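Endo-1,4-beta-xylanase from Pseudoalteromonas haloplanktis hydrolyses internal beta-1,4 linkages of xylan and is a cold-adapted member of glycoside hydrolase family 8. One contact in two of its structures: PDB 1H13 (chain A, 1.30 Å), residues R76-S81 and G140-G145, and PDB 1XW2 (chain B, 1.76 Å), residues R76-S81 and G140-G145. Both blocks share one frame: the second was fitted to the first on N, CA, C and O of the twelve residues, RMSD 0.06 Å. Numbering follows each deposited sequence.

Structure 1 (1H13); sequences RTEGQS and GPAPDG.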
loop_
_atom_site.group_PDB
_atom_site.type_symbol
_atom_site.label_atom_id
_atom_site.label_comp_id
_atom_site.label_asym_id
_atom_site.label_seq_id
_atom_site.Cartn_x
_atom_site.Cartn_y
_atom_site.Cartn_z
ATOM N N ARG A 76 -8.812 -4.261 9.287
ATOM C CA ARG A 76 -8.441 -2.937 8.806
ATOM C C ARG A 76 -8.714 -2.810 7.305
ATOM O O ARG A 76 -8.609 -3.754 6.527
ATOM C CB ARG A 76 -6.984 -2.693 9.089
ATOM C CG ARG A 76 -6.730 -2.663 10.604
ATOM C CD ARG A 76 -5.272 -2.468 11.018
ATOM N NE ARG A 76 -5.218 -2.592 12.461
ATOM C CZ ARG A 76 -4.428 -1.921 13.263
ATOM N NH1 ARG A 76 -3.476 -1.137 12.800
ATOM N NH2 ARG A 76 -4.570 -2.131 14.553
ATOM N N THR A 77 -9.031 -1.609 6.904
ATOM C CA THR A 77 -9.246 -1.339 5.513
ATOM C C THR A 77 -8.012 -1.477 4.669
ATOM O O THR A 77 -8.109 -1.898 3.506
ATOM C CB THR A 77 -9.925 0.009 5.271
ATOM O OG1 THR A 77 -9.186 1.042 5.939
ATOM C CG2 THR A 77 -11.366 -0.021 5.745
ATOM N N GLU A 78 -6.861 -1.080 5.160
ATOM C CA GLU A 78 -5.659 -1.248 4.415
ATOM C C GLU A 78 -5.429 -2.684 4.038
ATOM O O GLU A 78 -5.325 -3.034 2.883
ATOM C CB GLU A 78 -4.451 -0.687 5.183
ATOM C CG GLU A 78 -4.358 0.837 5.039
ATOM C CD GLU A 78 -3.313 1.522 5.892
ATOM O OE1 GLU A 78 -2.676 0.844 6.743
ATOM O OE2 GLU A 78 -3.117 2.774 5.757
ATOM N N GLY A 79 -5.458 -3.565 5.026
ATOM C CA GLY A 79 -5.233 -4.956 4.737
ATOM C C GLY A 79 -6.256 -5.575 3.809
ATOM O O GLY A 79 -5.930 -6.401 2.972
ATOM N N GLN A 80 -7.505 -5.204 4.007
ATOM C CA GLN A 80 -8.590 -5.673 3.182
ATOM C C GLN A 80 -8.368 -5.290 1.720
ATOM O O GLN A 80 -8.486 -6.126 0.825
ATOM C CB GLN A 80 -9.884 -5.114 3.704
ATOM C CG GLN A 80 -11.141 -5.806 3.152
ATOM C CD GLN A 80 -11.483 -7.128 3.837
ATOM O OE1 GLN A 80 -12.529 -7.769 3.483
ATOM N NE2 GLN A 80 -10.698 -7.522 4.753
ATOM N N SER A 81 -8.022 -4.022 1.496
ATOM C CA SER A 81 -7.851 -3.534 0.159
ATOM C C SER A 81 -6.596 -4.091 -0.490
ATOM O O SER A 81 -6.576 -4.356 -1.678
ATOM C CB SER A 81 -7.798 -1.982 0.208
ATOM O OG SER A 81 -6.578 -1.500 0.794
ATOM N N GLY A 140 -13.619 6.357 11.432
ATOM C CA GLY A 140 -12.780 7.166 10.578
ATOM C C GLY A 140 -12.055 6.301 9.553
ATOM O O GLY A 140 -11.760 5.145 9.823
ATOM N N PRO A 141 -11.725 6.871 8.428
ATOM C CA PRO A 141 -11.058 6.128 7.355
ATOM C C PRO A 141 -9.559 6.137 7.505
ATOM O O PRO A 141 -8.975 6.919 8.224
ATOM C CB PRO A 141 -11.440 6.912 6.137
ATOM C CG PRO A 141 -11.458 8.356 6.612
ATOM C CD PRO A 141 -12.062 8.256 8.008
ATOM N N ALA A 142 -8.935 5.210 6.780
ATOM C CA ALA A 142 -7.508 5.186 6.502
ATOM C C ALA A 142 -7.462 5.302 4.969
ATOM O O ALA A 142 -7.564 4.297 4.289
ATOM C CB ALA A 142 -6.852 3.914 6.986
ATOM N N PRO A 143 -7.354 6.533 4.448
ATOM C CA PRO A 143 -7.696 6.760 3.036
ATOM C C PRO A 143 -6.935 5.997 1.998
ATOM O O PRO A 143 -7.454 5.893 0.880
ATOM C CB PRO A 143 -7.520 8.253 2.890
ATOM C CG PRO A 143 -7.965 8.769 4.244
ATOM C CD PRO A 143 -7.395 7.797 5.213
ATOM N N ASP A 144 -5.743 5.469 2.269
ATOM C CA ASP A 144 -5.161 4.601 1.269
ATOM C C ASP A 144 -5.902 3.296 1.095
ATOM O O ASP A 144 -5.755 2.637 0.060
ATOM C CB ASP A 144 -3.679 4.352 1.464
ATOM C CG ASP A 144 -3.317 3.674 2.707
ATOM O OD1 ASP A 144 -4.021 3.752 3.747
ATOM O OD2 ASP A 144 -2.218 3.078 2.714
ATOM N N GLY A 145 -6.714 2.902 2.075
ATOM C CA GLY A 145 -7.613 1.768 1.861
ATOM C C GLY A 145 -8.580 2.028 0.714
ATOM O O GLY A 145 -8.673 1.251 -0.209
HETATM O O HOH W 1 -10.428 3.398 5.194
#

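Structure 2 (1XW2); sequences RTQGQS and GPAPDG. Engineered in segment 76-81: Gln78 (natural residue Glu).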
loop_
_atom_site.group_PDB
_atom_site.type_symbol
_atom_site.label_atom_id
_atom_site.label_comp_id
_atom_site.label_asym_id
_atom_site.label_seq_id
_atom_site.Cartn_x
_atom_site.Cartn_y
_atom_site.Cartn_z
ATOM N N ARG B 76 -8.817 -4.304 9.311
ATOM C CA ARG B 76 -8.435 -2.986 8.808
ATOM C C ARG B 76 -8.699 -2.827 7.317
ATOM O O ARG B 76 -8.629 -3.799 6.564
ATOM C CB ARG B 76 -6.966 -2.707 9.140
ATOM C CG ARG B 76 -6.737 -2.606 10.641
ATOM C CD ARG B 76 -5.294 -2.478 11.087
ATOM N NE ARG B 76 -5.238 -2.595 12.544
ATOM C CZ ARG B 76 -4.398 -1.939 13.336
ATOM N NH1 ARG B 76 -3.501 -1.096 12.833
ATOM N NH2 ARG B 76 -4.459 -2.130 14.647
ATOM N N THR B 77 -9.005 -1.605 6.889
ATOM C CA THR B 77 -9.271 -1.368 5.467
ATOM C C THR B 77 -8.027 -1.497 4.603
ATOM O O THR B 77 -8.114 -1.936 3.457
ATOM C CB THR B 77 -9.954 -0.006 5.211
ATOM O OG1 THR B 77 -9.267 1.036 5.917
ATOM C CG2 THR B 77 -11.368 0.000 5.782
ATOM N N GLN B 78 -6.874 -1.113 5.141
ATOM C CA GLN B 78 -5.623 -1.281 4.413
ATOM C C GLN B 78 -5.406 -2.747 4.048
ATOM O O GLN B 78 -5.252 -3.075 2.871
ATOM C CB GLN B 78 -4.444 -0.711 5.201
ATOM C CG GLN B 78 -4.362 0.805 5.071
ATOM C CD GLN B 78 -3.314 1.431 5.967
ATOM O OE1 GLN B 78 -2.711 0.759 6.807
ATOM N NE2 GLN B 78 -3.094 2.724 5.787
ATOM N N GLY B 79 -5.442 -3.623 5.048
ATOM C CA GLY B 79 -5.243 -5.050 4.827
ATOM C C GLY B 79 -6.268 -5.652 3.882
ATOM O O GLY B 79 -5.931 -6.477 3.030
ATOM N N GLN B 80 -7.519 -5.222 4.029
ATOM C CA GLN B 80 -8.609 -5.695 3.175
ATOM C C GLN B 80 -8.377 -5.307 1.710
ATOM O O GLN B 80 -8.481 -6.149 0.805
ATOM C CB GLN B 80 -9.948 -5.131 3.670
ATOM C CG GLN B 80 -11.174 -5.871 3.128
ATOM C CD GLN B 80 -11.462 -7.176 3.870
ATOM O OE1 GLN B 80 -10.722 -7.566 4.778
ATOM N NE2 GLN B 80 -12.542 -7.847 3.487
ATOM N N SER B 81 -8.048 -4.034 1.492
ATOM C CA SER B 81 -7.834 -3.509 0.144
ATOM C C SER B 81 -6.577 -4.092 -0.514
ATOM O O SER B 81 -6.579 -4.380 -1.715
ATOM C CB SER B 81 -7.766 -1.975 0.177
ATOM O OG SER B 81 -6.570 -1.533 0.799
ATOM N N GLY B 140 -13.659 6.390 11.452
ATOM C CA GLY B 140 -12.751 7.190 10.647
ATOM C C GLY B 140 -12.032 6.333 9.615
ATOM O O GLY B 140 -11.755 5.160 9.869
ATOM N N PRO B 141 -11.740 6.906 8.449
ATOM C CA PRO B 141 -11.083 6.160 7.376
ATOM C C PRO B 141 -9.561 6.133 7.505
ATOM O O PRO B 141 -8.975 6.951 8.219
ATOM C CB PRO B 141 -11.480 6.950 6.125
ATOM C CG PRO B 141 -11.576 8.376 6.610
ATOM C CD PRO B 141 -12.030 8.298 8.053
ATOM N N ALA B 142 -8.949 5.171 6.820
ATOM C CA ALA B 142 -7.533 5.216 6.487
ATOM C C ALA B 142 -7.505 5.330 4.960
ATOM O O ALA B 142 -7.559 4.317 4.258
ATOM C CB ALA B 142 -6.823 3.951 6.963
ATOM N N PRO B 143 -7.477 6.568 4.453
ATOM C CA PRO B 143 -7.719 6.847 3.025
ATOM C C PRO B 143 -6.934 6.060 1.958
ATOM O O PRO B 143 -7.458 5.936 0.847
ATOM C CB PRO B 143 -7.460 8.352 2.923
ATOM C CG PRO B 143 -7.895 8.849 4.287
ATOM C CD PRO B 143 -7.305 7.817 5.223
ATOM N N ASP B 144 -5.750 5.523 2.247
ATOM C CA ASP B 144 -5.119 4.665 1.233
ATOM C C ASP B 144 -5.860 3.328 1.046
ATOM O O ASP B 144 -5.674 2.639 0.034
ATOM C CB ASP B 144 -3.612 4.480 1.466
ATOM C CG ASP B 144 -3.290 3.674 2.707
ATOM O OD1 ASP B 144 -4.034 3.756 3.711
ATOM O OD2 ASP B 144 -2.281 2.939 2.767
ATOM N N GLY B 145 -6.713 2.984 2.011
ATOM C CA GLY B 145 -7.616 1.852 1.877
ATOM C C GLY B 145 -8.573 2.064 0.714
ATOM O O GLY B 145 -8.647 1.235 -0.195
HETATM O O HOH W 2 -10.444 3.393 5.151
#

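Structure 1 (1H13)
OE2 of Glu78 meets two groups: OD1 of Asp144 at 2.4 Å and, by a salt bridge, Arg284, which also bridges OD2 of Asp144. The two carboxylate planes stand 88° apart. Glu78 reaches across because its CG lies anti to the carbonyl carbon (chi1 -80°) and the chain beyond is extended, bringing CG to 3.2 Å from OD1 of Asp144. Next to it in the helix, Thr77 OG1 rests 3.8 Å from CB of Ala142 and hydrogen-bonds a water at 2.8 Å, and that water accepts from N of Ala142. Gly145, with no side chain, lets its CA come within 4.4 Å of CA of Glu78, and CB of Ser81 packs 3.4 Å from O of Gly145. The contact joins the first turns of helices 77-89 and 143-160 inside the (alpha/alpha)6 barrel of family 8; this cluster of two acids and an arginine is consistent with a place at the active site.

Structure 2 (1XW2)
NE2 of Gln78, an engineered residue where the natural sequence has Glu, donates to OD1 of Asp144 at 2.5 Å, short for an N-H...O hydrogen bond, with an N-H...O angle of 160°. OD1 accepts with its syn lone pair, on the side of OD2, and lies near the amide plane of Gln78; the amide and carboxylate planes themselves stand 89° apart. OD2 of Asp144 makes a salt bridge with Arg284. Gln78 reaches across because its CG lies anti to the carbonyl carbon (chi1 -79°) and the chain beyond is extended, bringing CG to 3.3 Å from OD1 of Asp144. Thr77 OG1 rests 3.9 Å from CB of Ala142 and hydrogen-bonds a water at 2.7 Å, and that water accepts from N of Ala142. Gly145, lacking a side chain, lets its CA approach CA of Gln78 to 4.5 Å, while CB of Ser81 packs 3.3 Å from O of Gly145. Amide and carboxylate thus form the polar link at a probable active-site position.

Comparison
The carboxylate of Glu78(A) becomes the amide of the engineered Gln78(B) with almost no movement of the chain. After superposition OE2 of Glu78(A) and NE2 of Gln78(B) are 0.1 Å apart, the OE1 atoms coincide equally well, and chi1 is -80° against -79°. Opposite it, Asp144(A) and Asp144(B) keep their place. CG of Glu78(A) and of Gln78(B) keeps its touches on Ala142(A)/Ala142(B), Asp144(A)/Asp144(B) and Gly145(A)/Gly145(B), and the water by Thr77(A) and Thr77(B) stays where it was. What goes is therefore an oxygen, and what comes in its place is an N-H donor. The link across the segments is kept while its chemistry differs: a carboxylate oxygen no longer faces the aspartate, and the amide nitrogen supplies the proton. The close oxygen pair of structure 1, OE2 of Glu78(A) and OD1 of Asp144(A) at 2.4 Å, is replaced by a hydrogen bond from NE2 of Gln78(B) to OD1 of Asp144(B) at 2.5 Å.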